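Local coordinates for protein metallo-beta-lactamase (Serratia marcescens, PDB 6K4X) that hydrolyses beta-lactam antibiotics with a pair of zinc ions, as a metallo-beta-lactamase of subclass B3, and is held here with a sulfanylbenzoic acid inhibitor, at residues A[72-77]-A[105-110]; A[110-115]-A[190-195]; A[142-147]-A[153-158]; A[171-176]-A[243-248]; A[178-181]-A[185-188]. One frame throughout, in Å; residues are numbered along the deposited sequence.

Contact 1: residues A[72-77]-A[105-110]. With ZN (zinc ion), chain B; ZN (zinc ion), chain C; D0U (4-azanyl-2-sulfanyl-benzoic acid), chain E.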
# COMPACT_ATOMS: atom_id res chain seq x y z
N HIS A 72 -3.75 -1.50 3.75
CA HIS A 72 -4.45 -2.30 4.71
C HIS A 72 -3.93 -2.03 6.12
O HIS A 72 -2.85 -1.49 6.34
CB HIS A 72 -4.45 -3.80 4.37
CG HIS A 72 -3.15 -4.49 4.61
ND1 HIS A 72 -2.20 -4.62 3.64
CD2 HIS A 72 -2.66 -5.13 5.70
CE1 HIS A 72 -1.19 -5.33 4.12
NE2 HIS A 72 -1.42 -5.65 5.42
N SER A 73 -4.75 -2.48 7.08
CA SER A 73 -4.67 -2.07 8.48
C SER A 73 -3.92 -3.09 9.33
O SER A 73 -4.47 -3.63 10.30
CB SER A 73 -6.07 -1.86 8.97
OG SER A 73 -6.91 -2.96 8.65
N HIS A 74 -2.63 -3.31 8.98
CA HIS A 74 -1.70 -4.01 9.87
C HIS A 74 -0.59 -3.05 10.25
O HIS A 74 -0.35 -2.05 9.56
CB HIS A 74 -1.10 -5.26 9.21
CG HIS A 74 -2.12 -6.32 8.96
ND1 HIS A 74 -1.99 -7.26 7.98
CD2 HIS A 74 -3.25 -6.60 9.63
CE1 HIS A 74 -3.03 -8.06 8.05
NE2 HIS A 74 -3.82 -7.68 9.04
N GLU A 75 0.06 -3.34 11.37
CA GLU A 75 1.00 -2.42 12.01
C GLU A 75 2.15 -2.02 11.09
O GLU A 75 2.72 -0.94 11.28
CB GLU A 75 1.52 -3.03 13.30
CG GLU A 75 2.48 -4.20 13.11
CD GLU A 75 3.15 -4.83 14.32
OE1 GLU A 75 3.53 -4.07 15.23
OE2 GLU A 75 3.32 -6.07 14.35
N ASP A 76 2.58 -2.88 10.18
CA ASP A 76 3.71 -2.57 9.33
C ASP A 76 3.40 -1.49 8.28
O ASP A 76 4.31 -0.77 7.88
CB ASP A 76 4.29 -3.83 8.68
CG ASP A 76 3.35 -4.70 7.87
OD1 ASP A 76 2.14 -4.73 8.18
OD2 ASP A 76 3.86 -5.38 6.96
N HIS A 77 2.15 -1.43 7.79
CA HIS A 77 1.78 -0.44 6.77
C HIS A 77 1.10 0.77 7.39
O HIS A 77 1.17 1.88 6.83
CB HIS A 77 0.86 -1.07 5.73
CG HIS A 77 1.43 -2.33 5.18
ND1 HIS A 77 2.47 -2.34 4.25
CD2 HIS A 77 1.21 -3.61 5.53
CE1 HIS A 77 2.81 -3.61 4.05
NE2 HIS A 77 2.09 -4.41 4.83
N GLY A 105 -6.74 0.69 15.98
CA GLY A 105 -5.47 -0.00 15.91
C GLY A 105 -5.53 -1.46 16.30
O GLY A 105 -4.50 -2.05 16.57
N VAL A 106 -6.72 -2.07 16.25
CA VAL A 106 -6.93 -3.45 16.63
C VAL A 106 -7.67 -4.16 15.50
O VAL A 106 -8.77 -3.77 15.13
CB VAL A 106 -7.75 -3.59 17.93
CG1 VAL A 106 -7.93 -5.05 18.31
CG2 VAL A 106 -7.14 -2.80 19.08
N SER A 107 -7.05 -5.19 14.93
CA SER A 107 -7.65 -5.96 13.85
C SER A 107 -8.71 -6.91 14.40
O SER A 107 -8.53 -7.48 15.48
CB SER A 107 -6.61 -6.74 13.09
OG SER A 107 -5.78 -5.91 12.29
N PRO A 108 -9.81 -7.14 13.66
CA PRO A 108 -10.92 -7.95 14.13
C PRO A 108 -10.74 -9.44 13.83
O PRO A 108 -9.86 -9.85 13.07
CB PRO A 108 -12.09 -7.41 13.30
CG PRO A 108 -11.45 -7.05 11.98
CD PRO A 108 -10.09 -6.50 12.37
N LYS A 109 -11.67 -10.22 14.38
CA LYS A 109 -11.55 -11.68 14.37
C LYS A 109 -11.72 -12.25 12.96
O LYS A 109 -11.29 -13.39 12.67
CB LYS A 109 -12.52 -12.30 15.37
CG LYS A 109 -13.99 -12.06 15.08
CD LYS A 109 -14.85 -12.66 16.17
CE LYS A 109 -16.32 -12.35 15.98
NZ LYS A 109 -17.10 -12.94 17.11
N SER A 110 -12.26 -11.49 12.02
CA SER A 110 -12.36 -11.93 10.63
C SER A 110 -10.98 -12.01 9.97
O SER A 110 -10.85 -12.64 8.93
CB SER A 110 -13.25 -11.00 9.83
OG SER A 110 -12.82 -9.66 9.98
ZN ZN B . -0.72 -7.30 6.35
ZN ZN C . 2.71 -6.23 5.47
O2 D0U E . 1.61 -7.53 3.98
C7 D0U E . 1.83 -8.76 3.89
O1 D0U E . 1.82 -9.37 2.78
C3 D0U E . 2.10 -9.58 5.10
C2 D0U E . 2.58 -10.90 4.86
C4 D0U E . 1.91 -9.13 6.41
S1 D0U E . 1.45 -7.58 6.96
C5 D0U E . 2.19 -10.05 7.45
C6 D0U E . 2.65 -11.35 7.22
N1 D0U E . 2.94 -12.20 8.27
C1 D0U E . 2.86 -11.74 5.93
O HOH W 1 -6.97 -5.90 9.90
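The HxHxDH signature of the metallo-beta-lactamases, here residues 72-77, borders loop 105-110 where S73 and H74 meet S107. The direct contact is slight. OG of S107 lies in the plane of the H74 imidazole at its outer edge, 3.7 Å from CD2. It also comes within 3.3 Å of O of S73, at an angle too poor for a hydrogen bond. A water does the polar joining instead: it bonds OG of S73 at 3.2 Å and OG of S107 at 2.7 Å. Next to CD2 on the same ring, NE2 bonds OD2 of D111, while ND1 is left for metal. Placed anti to the carbonyl carbon (chi1 -66°), CG of H74 directs ND1 to the first zinc ion, which H72 binds through NE2 and H150 completes. The second zinc takes D76 OD2, H77 NE2 and H215. S1 of the inhibitor bridges the two metals, 2.3 Å from the first zinc and 2.4 Å from the second, while O2 of the inhibitor's carboxylate binds the second zinc at 2.3 Å. Sulfur thus fills the place where resting enzymes of this family usually keep a bridging water or hydroxide, and it probably binds as thiolate. Such a bridge would displace the nucleophile, consistent with inhibition, while loop 105-110 stands behind the ligands, touching the H74 ring edge and linked by water to S73.

Contact 2: residues A[110-115]-A[190-195]. With D0U (4-azanyl-2-sulfanyl-benzoic acid), chain E.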
# COMPACT_ATOMS: atom_id res chain seq x y z
N SER A 110 -12.26 -11.49 12.02
CA SER A 110 -12.36 -11.93 10.63
C SER A 110 -10.98 -12.01 9.97
O SER A 110 -10.85 -12.64 8.93
CB SER A 110 -13.25 -11.00 9.83
OG SER A 110 -12.82 -9.66 9.98
N ASP A 111 -9.98 -11.30 10.51
CA ASP A 111 -8.65 -11.29 9.89
C ASP A 111 -8.03 -12.67 10.07
O ASP A 111 -7.97 -13.17 11.18
CB ASP A 111 -7.81 -10.20 10.53
CG ASP A 111 -6.50 -9.92 9.82
OD1 ASP A 111 -5.74 -10.87 9.56
OD2 ASP A 111 -6.25 -8.73 9.54
N PRO A 112 -7.55 -13.33 8.99
CA PRO A 112 -6.92 -14.64 9.16
C PRO A 112 -5.77 -14.65 10.18
O PRO A 112 -5.53 -15.68 10.79
CB PRO A 112 -6.39 -14.95 7.76
CG PRO A 112 -7.36 -14.22 6.84
CD PRO A 112 -7.68 -12.94 7.58
N GLN A 113 -5.07 -13.52 10.36
CA GLN A 113 -4.00 -13.45 11.33
C GLN A 113 -4.48 -13.14 12.75
O GLN A 113 -3.65 -13.08 13.67
CB GLN A 113 -2.96 -12.42 10.89
CG GLN A 113 -2.17 -12.85 9.67
CD GLN A 113 -1.12 -11.82 9.33
OE1 GLN A 113 -0.06 -11.78 9.94
NE2 GLN A 113 -1.42 -10.93 8.40
N PHE A 114 -5.77 -12.94 12.97
CA PHE A 114 -6.26 -12.63 14.30
C PHE A 114 -5.80 -13.69 15.30
O PHE A 114 -5.96 -14.91 15.08
CB PHE A 114 -7.78 -12.56 14.31
CG PHE A 114 -8.37 -12.13 15.63
CD1 PHE A 114 -8.44 -10.78 15.96
CD2 PHE A 114 -8.85 -13.07 16.53
CE1 PHE A 114 -9.01 -10.38 17.17
CE2 PHE A 114 -9.38 -12.66 17.74
CZ PHE A 114 -9.47 -11.32 18.06
N GLY A 115 -5.24 -13.21 16.41
CA GLY A 115 -4.59 -14.06 17.41
C GLY A 115 -3.09 -13.85 17.41
O GLY A 115 -2.40 -14.18 18.40
N PRO A 190 -14.83 -19.57 3.20
CA PRO A 190 -15.00 -19.36 1.77
C PRO A 190 -15.03 -17.88 1.37
O PRO A 190 -14.68 -17.58 0.25
CB PRO A 190 -16.33 -20.06 1.50
CG PRO A 190 -17.07 -19.97 2.80
CD PRO A 190 -15.99 -20.26 3.81
N GLU A 191 -15.48 -17.00 2.26
CA GLU A 191 -15.51 -15.60 1.89
C GLU A 191 -14.08 -15.06 1.70
O GLU A 191 -13.84 -14.28 0.79
CB GLU A 191 -16.26 -14.80 2.95
CG GLU A 191 -17.74 -15.11 2.99
CD GLU A 191 -18.44 -14.70 4.28
OE1 GLU A 191 -18.85 -13.56 4.34
OE2 GLU A 191 -18.53 -15.52 5.21
N VAL A 192 -13.15 -15.46 2.57
CA VAL A 192 -11.79 -14.99 2.44
C VAL A 192 -11.18 -15.55 1.16
O VAL A 192 -10.50 -14.82 0.43
CB VAL A 192 -10.97 -15.32 3.69
CG1 VAL A 192 -9.47 -15.14 3.47
CG2 VAL A 192 -11.42 -14.47 4.87
N VAL A 193 -11.36 -16.85 0.90
CA VAL A 193 -10.83 -17.45 -0.31
C VAL A 193 -11.39 -16.75 -1.55
O VAL A 193 -10.63 -16.44 -2.47
CB VAL A 193 -11.07 -18.97 -0.31
CG1 VAL A 193 -10.73 -19.58 -1.65
CG2 VAL A 193 -10.27 -19.66 0.80
N ALA A 194 -12.71 -16.53 -1.58
CA ALA A 194 -13.30 -15.89 -2.73
C ALA A 194 -12.76 -14.46 -2.88
O ALA A 194 -12.57 -13.98 -4.01
CB ALA A 194 -14.80 -15.93 -2.63
N SER A 195 -12.58 -13.76 -1.76
CA SER A 195 -12.09 -12.38 -1.82
C SER A 195 -10.67 -12.34 -2.40
O SER A 195 -10.38 -11.53 -3.29
CB SER A 195 -12.11 -11.76 -0.47
OG SER A 195 -13.42 -11.42 -0.08
O2 D0U E . 1.61 -7.53 3.98
C7 D0U E . 1.83 -8.76 3.89
O1 D0U E . 1.82 -9.37 2.78
C3 D0U E . 2.10 -9.58 5.10
C2 D0U E . 2.58 -10.90 4.86
C4 D0U E . 1.91 -9.13 6.41
S1 D0U E . 1.45 -7.58 6.96
C5 D0U E . 2.19 -10.05 7.45
C6 D0U E . 2.65 -11.35 7.22
N1 D0U E . 2.94 -12.20 8.27
C1 D0U E . 2.86 -11.74 5.93
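OD1 of D111 accepts the backbone N-H of Q113 at 2.8 Å (154°), closing an Asx turn over P112, the residue that meets V192 of helix 190-205. OD1 uses its anti lone pair; the other oxygen, OD2, bonds NE2 of the zinc ligand H74. Superimposed on the Asx turn is a type I beta turn from D111 to F114, in which N of F114 donates to O of D111 at 2.8 Å. Two bonds therefore fold residues 111-114 tightly, and P112 is presented at the corner with its ring toward the helix. Between turn and helix the meeting is small and mainly apolar. CG of P112 touches CG1 of V192 at 4.1 Å, the two side chains crossing at a slant. V192 places CG1 anti to its backbone N (chi1 167°), so that this methyl is the one set against the proline, while CG2 only grazes O of S110 at 4.5 Å. No hydrogen bond links the segments. The lesson is one of division of labour: here the turn's own bonds set its shape, and helix 190-205 adds one apolar touch. At roughly a right angle to the direction of V192, Q113 extends its chain toward the inhibitor pocket. Its amide stands off one face of the inhibitor's ring, near the C5 rim, with OE1 3.5 Å from the amino N1 and NE2 3.8 Å from ring carbon C5.

Contact 3: residues A[142-147]-A[153-158]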
# COMPACT_ATOMS: atom_id res chain seq x y z
N VAL A 142 -6.53 9.85 -7.78
CA VAL A 142 -6.13 8.52 -7.37
C VAL A 142 -7.39 7.65 -7.27
O VAL A 142 -8.36 8.04 -6.60
CB VAL A 142 -5.40 8.55 -6.02
CG1 VAL A 142 -5.11 7.14 -5.56
CG2 VAL A 142 -4.14 9.38 -6.07
N LYS A 143 -7.37 6.48 -7.89
CA LYS A 143 -8.53 5.59 -7.86
C LYS A 143 -8.30 4.48 -6.83
O LYS A 143 -7.19 3.94 -6.71
CB LYS A 143 -8.77 4.98 -9.24
CG LYS A 143 -9.91 3.98 -9.31
CD LYS A 143 -10.32 3.61 -10.72
CE LYS A 143 -10.82 4.78 -11.53
NZ LYS A 143 -11.13 4.36 -12.92
N ALA A 144 -9.35 4.18 -6.07
CA ALA A 144 -9.38 3.07 -5.13
C ALA A 144 -9.88 1.82 -5.84
O ALA A 144 -10.91 1.85 -6.50
CB ALA A 144 -10.31 3.42 -3.99
N HIS A 145 -9.18 0.71 -5.66
CA HIS A 145 -9.61 -0.61 -6.13
C HIS A 145 -9.69 -1.55 -4.94
O HIS A 145 -8.69 -1.79 -4.27
CB HIS A 145 -8.64 -1.20 -7.15
CG HIS A 145 -8.42 -0.30 -8.32
ND1 HIS A 145 -9.05 -0.51 -9.53
CD2 HIS A 145 -7.60 0.75 -8.47
CE1 HIS A 145 -8.63 0.43 -10.37
NE2 HIS A 145 -7.75 1.21 -9.75
N ALA A 146 -10.88 -2.07 -4.67
CA ALA A 146 -11.02 -3.03 -3.59
C ALA A 146 -10.21 -4.28 -3.92
O ALA A 146 -10.43 -4.93 -4.95
CB ALA A 146 -12.47 -3.38 -3.36
N THR A 147 -9.30 -4.62 -3.02
CA THR A 147 -8.50 -5.84 -3.14
C THR A 147 -8.49 -6.56 -1.80
O THR A 147 -7.46 -6.66 -1.15
CB THR A 147 -7.08 -5.59 -3.66
OG1 THR A 147 -6.36 -4.65 -2.84
CG2 THR A 147 -7.10 -5.07 -5.08
N GLY A 153 -10.84 -4.87 4.14
CA GLY A 153 -10.90 -3.52 3.57
C GLY A 153 -9.67 -3.13 2.76
O GLY A 153 -9.47 -1.95 2.51
N GLY A 154 -8.91 -4.10 2.26
CA GLY A 154 -7.70 -3.79 1.49
C GLY A 154 -8.02 -2.99 0.25
O GLY A 154 -8.98 -3.33 -0.46
N ILE A 155 -7.21 -1.98 -0.04
CA ILE A 155 -7.34 -1.17 -1.23
C ILE A 155 -5.99 -1.09 -1.92
O ILE A 155 -4.95 -0.83 -1.29
CB ILE A 155 -7.84 0.25 -0.91
CG1 ILE A 155 -9.22 0.26 -0.25
CG2 ILE A 155 -7.82 1.13 -2.15
CD1 ILE A 155 -10.38 -0.12 -1.15
N THR A 156 -6.02 -1.28 -3.24
CA THR A 156 -4.93 -1.00 -4.16
C THR A 156 -5.23 0.32 -4.87
O THR A 156 -6.36 0.53 -5.31
CB THR A 156 -4.78 -2.16 -5.14
OG1 THR A 156 -4.28 -3.30 -4.43
CG2 THR A 156 -3.89 -1.89 -6.32
N TRP A 157 -4.26 1.23 -4.92
CA TRP A 157 -4.48 2.61 -5.34
C TRP A 157 -3.77 2.85 -6.66
O TRP A 157 -2.61 2.41 -6.82
CB TRP A 157 -3.95 3.56 -4.27
CG TRP A 157 -4.56 3.40 -2.91
CD1 TRP A 157 -4.06 2.62 -1.92
CD2 TRP A 157 -5.77 3.97 -2.39
NE1 TRP A 157 -4.82 2.71 -0.79
CE2 TRP A 157 -5.88 3.53 -1.06
CE3 TRP A 157 -6.75 4.84 -2.89
CZ2 TRP A 157 -6.90 3.92 -0.21
CZ3 TRP A 157 -7.75 5.24 -2.04
CH2 TRP A 157 -7.82 4.78 -0.73
N THR A 158 -4.40 3.57 -7.60
CA THR A 158 -3.79 3.79 -8.91
C THR A 158 -3.90 5.25 -9.34
O THR A 158 -4.81 5.98 -8.96
CB THR A 158 -4.40 2.89 -9.98
OG1 THR A 158 -5.79 3.21 -10.16
CG2 THR A 158 -4.28 1.43 -9.62
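An antiparallel beta hairpin, strands 140-146 and 155-163 of the five-stranded sheet, pairs K143 with T158 and H145 with T156 as hydrogen-bonded pairs. N of K143 donates to O of T158 and N of H145 to O of T156, both at 2.8 Å, and each is answered by a return bond. A144 with W157 lies between them and A146 with I155 beyond, both non-hydrogen-bonded pairs. Past the strand end N of T147 still reaches O of G154 at 2.9 Å, but from above the carbonyl plane, 42° out of it, as the chain turns away toward the zinc ligand H150. The sheet face of A144, I155 and W157 is apolar: CG2 of I155 lies 3.3 Å above the middle of the indole, CB of A144 meets CZ3 of W157 at 3.7 Å, and L69 of the other sheet packs against W157. This is the inner face of the alpha-beta/beta-alpha sandwich. On the opposite face the cross-strand links are polar and diagonal. The H145 ring presents its edge to T158, NE2 pairing with OG1 at 2.8 Å, and OG1 of T147 bonds OG1 of T156 at 2.9 Å. T147 sets OG1 between its backbone N and carbonyl carbon (chi1 57°), which brings the hydroxyl over the neighbouring strand. OG1 of T156 also bonds N of D174. This buried hydroxyl pair therefore continues the hairpin's bonding to the next strand end, where D174 stands behind the zinc site.

Contact 4: residues A[171-176]-A[243-248]. With D0U (4-azanyl-2-sulfanyl-benzoic acid), chain E; SO4 (sulfate ion), chain H.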
# COMPACT_ATOMS: atom_id res chain seq x y z
N VAL A 171 0.69 1.93 -9.86
CA VAL A 171 -0.14 1.12 -8.98
C VAL A 171 0.60 0.94 -7.66
O VAL A 171 1.73 0.46 -7.66
CB VAL A 171 -0.44 -0.25 -9.61
CG1 VAL A 171 -1.25 -1.11 -8.66
CG2 VAL A 171 -1.11 -0.12 -10.97
N PHE A 172 -0.03 1.33 -6.55
CA PHE A 172 0.45 0.99 -5.21
C PHE A 172 -0.32 -0.23 -4.78
O PHE A 172 -1.50 -0.17 -4.46
CB PHE A 172 0.31 2.18 -4.26
CG PHE A 172 1.11 2.06 -2.99
CD1 PHE A 172 0.83 1.08 -2.06
CD2 PHE A 172 2.15 2.92 -2.74
CE1 PHE A 172 1.57 0.97 -0.89
CE2 PHE A 172 2.86 2.82 -1.56
CZ PHE A 172 2.58 1.86 -0.64
N ALA A 173 0.34 -1.38 -4.88
CA ALA A 173 -0.33 -2.68 -4.78
C ALA A 173 -0.42 -3.12 -3.31
O ALA A 173 0.60 -3.30 -2.64
CB ALA A 173 0.41 -3.68 -5.62
N ASP A 174 -1.65 -3.30 -2.84
CA ASP A 174 -1.86 -3.90 -1.54
C ASP A 174 -1.35 -5.34 -1.55
O ASP A 174 -1.17 -5.97 -2.60
CB ASP A 174 -3.33 -3.88 -1.17
CG ASP A 174 -3.59 -4.20 0.29
OD1 ASP A 174 -2.67 -4.07 1.09
OD2 ASP A 174 -4.78 -4.50 0.59
N SER A 175 -1.08 -5.85 -0.35
CA SER A 175 -0.73 -7.26 -0.13
C SER A 175 -1.90 -8.17 -0.50
O SER A 175 -3.03 -7.94 -0.11
CB SER A 175 -0.32 -7.47 1.29
OG SER A 175 0.75 -6.61 1.61
N LEU A 176 -1.56 -9.26 -1.20
CA LEU A 176 -2.53 -10.26 -1.63
C LEU A 176 -2.22 -11.62 -1.00
O LEU A 176 -2.53 -12.67 -1.60
CB LEU A 176 -2.49 -10.37 -3.15
CG LEU A 176 -2.74 -9.08 -3.92
CD1 LEU A 176 -2.67 -9.34 -5.41
CD2 LEU A 176 -4.06 -8.43 -3.53
N ARG A 243 0.46 -8.32 -12.95
CA ARG A 243 0.17 -9.70 -13.27
C ARG A 243 1.02 -10.63 -12.42
O ARG A 243 0.53 -11.66 -11.93
CB ARG A 243 0.35 -10.03 -14.75
CG ARG A 243 -0.64 -9.31 -15.66
CD ARG A 243 -0.56 -9.75 -17.12
NE ARG A 243 0.65 -9.33 -17.81
CZ ARG A 243 0.81 -8.19 -18.49
NH1 ARG A 243 -0.16 -7.30 -18.55
NH2 ARG A 243 1.96 -7.96 -19.10
N ALA A 244 2.27 -10.27 -12.22
CA ALA A 244 3.19 -11.10 -11.45
C ALA A 244 2.83 -11.10 -9.96
O ALA A 244 2.91 -12.14 -9.30
CB ALA A 244 4.63 -10.67 -11.64
N ILE A 245 2.50 -9.94 -9.39
CA ILE A 245 2.08 -9.87 -7.99
C ILE A 245 0.84 -10.74 -7.78
O ILE A 245 0.77 -11.52 -6.84
CB ILE A 245 1.81 -8.42 -7.58
CG1 ILE A 245 3.11 -7.61 -7.64
CG2 ILE A 245 1.16 -8.34 -6.20
CD1 ILE A 245 2.92 -6.14 -7.43
N ALA A 246 -0.11 -10.66 -8.71
CA ALA A 246 -1.32 -11.47 -8.63
C ALA A 246 -0.98 -12.96 -8.71
O ALA A 246 -1.55 -13.78 -7.98
CB ALA A 246 -2.29 -11.07 -9.71
N ALA A 247 -0.10 -13.33 -9.64
CA ALA A 247 0.28 -14.74 -9.81
C ALA A 247 0.93 -15.27 -8.54
O ALA A 247 0.70 -16.41 -8.16
CB ALA A 247 1.18 -14.90 -11.00
N ALA A 248 1.77 -14.46 -7.91
CA ALA A 248 2.42 -14.92 -6.68
C ALA A 248 1.39 -15.08 -5.56
O ALA A 248 1.51 -15.98 -4.73
CB ALA A 248 3.51 -13.97 -6.27
O2 D0U E . 1.61 -7.53 3.98
C7 D0U E . 1.83 -8.76 3.89
O1 D0U E . 1.82 -9.37 2.78
C3 D0U E . 2.10 -9.58 5.10
C2 D0U E . 2.58 -10.90 4.86
C4 D0U E . 1.91 -9.13 6.41
S1 D0U E . 1.45 -7.58 6.96
C5 D0U E . 2.19 -10.05 7.45
C6 D0U E . 2.65 -11.35 7.22
N1 D0U E . 2.94 -12.20 8.27
C1 D0U E . 2.86 -11.74 5.93
S SO4 H . 3.38 -11.89 -18.32
O1 SO4 H . 3.14 -13.24 -18.88
O2 SO4 H . 2.37 -11.62 -17.25
O3 SO4 H . 4.74 -11.84 -17.74
O4 SO4 H . 3.28 -10.85 -19.38
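Apolar contacts carry the whole of this meeting, in which A173 and L176 press on I245 and A246. The two ends of I245 divide the work. CD1 meets CB of A173 at 4.0 Å, and the branch methyl CG2 meets CD1 of L176, also at 4.0 Å. With CG1 anti to its carbonyl carbon and CG2 anti to its backbone N (chi1 -65°), the isoleucine straddles the two partners, and the leucine crosses it at about a right angle. The same CD1 of L176 rests 4.1 Å from CA of A246, whose CB points away, so that the helix backbone itself is met. S199, F200 and V203 of helix 190-205 also touch L176, which thus sits between two helices. Here the long C-terminal helix 241-260, part of an outer helical layer of the alpha-beta/beta-alpha sandwich, packs on the end of strand 166-173.

Polar contacts point elsewhere. Just past the strand, D174 OD1 receives the N-H of S175 in a weak bond and also bonds ND1 of H72, a second-shell hold on a first-shell zinc ligand. S175, whose CB points away from the helix, donates from OG to the inhibitor's carboxylate O2 at 2.7 Å, an oxygen already bound to zinc. On the helix, R243 bends at its third torsion and offers a guanidinium edge to a sulfate ion, probably from the crystallisation liquor: NE reaches the sulfate's O2 at 2.9 Å and NH2 its O4 at 3.2 Å.

Contact 5: residues A[178-181]-A[185-188]. With D0U (4-azanyl-2-sulfanyl-benzoic acid), chain E.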
# COMPACT_ATOMS: atom_id res chain seq x y z
N ALA A 178 -2.06 -14.83 1.51
CA ALA A 178 -2.76 -15.75 2.41
C ALA A 178 -1.79 -16.15 3.52
O ALA A 178 -0.81 -16.90 3.31
CB ALA A 178 -3.24 -16.96 1.65
N VAL A 179 -1.99 -15.56 4.70
CA VAL A 179 -1.15 -15.83 5.89
C VAL A 179 -2.10 -15.83 7.08
O VAL A 179 -3.11 -15.15 7.08
CB VAL A 179 -0.03 -14.78 6.02
CG1 VAL A 179 -0.59 -13.37 5.97
CG2 VAL A 179 0.86 -14.90 7.26
N SER A 180 -1.81 -16.63 8.10
CA SER A 180 -2.78 -16.73 9.19
C SER A 180 -2.09 -17.11 10.49
O SER A 180 -0.95 -17.53 10.52
CB SER A 180 -3.83 -17.75 8.87
OG SER A 180 -3.33 -19.08 9.01
N ALA A 181 -2.89 -17.01 11.56
CA ALA A 181 -2.56 -17.64 12.83
C ALA A 181 -2.58 -19.16 12.65
O ALA A 181 -3.22 -19.70 11.76
CB ALA A 181 -3.57 -17.23 13.88
N ARG A 185 -7.92 -22.01 9.42
CA ARG A 185 -7.95 -22.84 8.23
C ARG A 185 -8.63 -22.07 7.10
O ARG A 185 -9.85 -21.81 7.16
CB ARG A 185 -8.67 -24.15 8.56
CG ARG A 185 -8.66 -25.16 7.43
CD ARG A 185 -9.11 -26.53 7.88
NE ARG A 185 -8.76 -27.56 6.91
CZ ARG A 185 -9.56 -28.06 5.98
NH1 ARG A 185 -9.06 -28.91 5.10
NH2 ARG A 185 -10.83 -27.68 5.89
N PHE A 186 -7.88 -21.75 6.05
CA PHE A 186 -8.46 -21.00 4.95
C PHE A 186 -9.60 -21.80 4.31
O PHE A 186 -10.59 -21.20 3.88
CB PHE A 186 -7.42 -20.68 3.87
CG PHE A 186 -6.64 -19.43 4.19
CD1 PHE A 186 -7.10 -18.19 3.77
CD2 PHE A 186 -5.48 -19.50 4.94
CE1 PHE A 186 -6.42 -17.03 4.13
CE2 PHE A 186 -4.78 -18.34 5.24
CZ PHE A 186 -5.25 -17.11 4.84
N SER A 187 -9.44 -23.12 4.24
CA SER A 187 -10.41 -23.98 3.61
C SER A 187 -11.77 -23.92 4.32
O SER A 187 -12.77 -24.42 3.77
CB SER A 187 -9.90 -25.39 3.52
OG SER A 187 -8.73 -25.48 2.72
N ASP A 188 -11.83 -23.42 5.55
CA ASP A 188 -13.07 -23.30 6.29
C ASP A 188 -13.72 -21.93 6.06
O ASP A 188 -14.83 -21.72 6.58
CB ASP A 188 -12.84 -23.51 7.78
CG ASP A 188 -12.48 -24.91 8.21
OD1 ASP A 188 -12.46 -25.80 7.36
OD2 ASP A 188 -12.21 -25.06 9.42
O2 D0U E . 1.61 -7.53 3.98
C7 D0U E . 1.83 -8.76 3.89
O1 D0U E . 1.82 -9.37 2.78
C3 D0U E . 2.10 -9.58 5.10
C2 D0U E . 2.58 -10.90 4.86
C4 D0U E . 1.91 -9.13 6.41
S1 D0U E . 1.45 -7.58 6.96
C5 D0U E . 2.19 -10.05 7.45
C6 D0U E . 2.65 -11.35 7.22
N1 D0U E . 2.94 -12.20 8.27
C1 D0U E . 2.86 -11.74 5.93
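F186 sends its ring from CB toward A178, V179 and S180. CB directs the ring at the loop, with CG anti to the carbonyl carbon (chi1 -85°). Farther out, CE1 comes 4.0 Å from CB of A178. That methyl stands 3.8 Å above one face of the ring, displaced toward the rim, in a CH-pi contact whose distance to the centroid is 4.2 Å. At the tip, CZ lies 3.6 Å from the backbone N of V179, and CE2 touches CB of S180 at 3.8 Å. The phenyl thus packs against a bend in the long connection between strand 166-173 and helix 190-205, from a short 3-10 segment at 186-188. P112, V192, R256 and L257 also touch the F186 side chain, and Y184 meets its ring edge-to-face. Both segments have polar ties of their own: OG of S180 donates to O of A181 and also bonds R256, while NH2 of R185 forms a salt bridge with OD1 of D188 at 2.9 Å, the oxygen lying near the guanidinium plane. V179 turns away from F186 toward the inhibitor, its CG2 3.6 Å from the amino N1 and its CG1 3.8 Å from ring carbon C1.

In the fold
Along the chain contact 1 comes first, contact 3 follows within the span closed by contact 2, and contact 5 is nested inside both contact 2 and contact 4, which cross each other. Contacts 3 and 4 share the five-stranded sheet through neighbouring strands 155-163 and 166-173, their centres about 12 Å apart. Contacts 2 and 5 are the closest pair, with centres about 7 Å apart, and join where P112 bonds A181. Contacts 3 and 5, about 23 Å apart, do not touch. Loops leaving the strands and helices of both layers thus converge on one inhibitor, touched within contacts 1, 2, 4 and 5: a worked case of distant elements assembling one binuclear site.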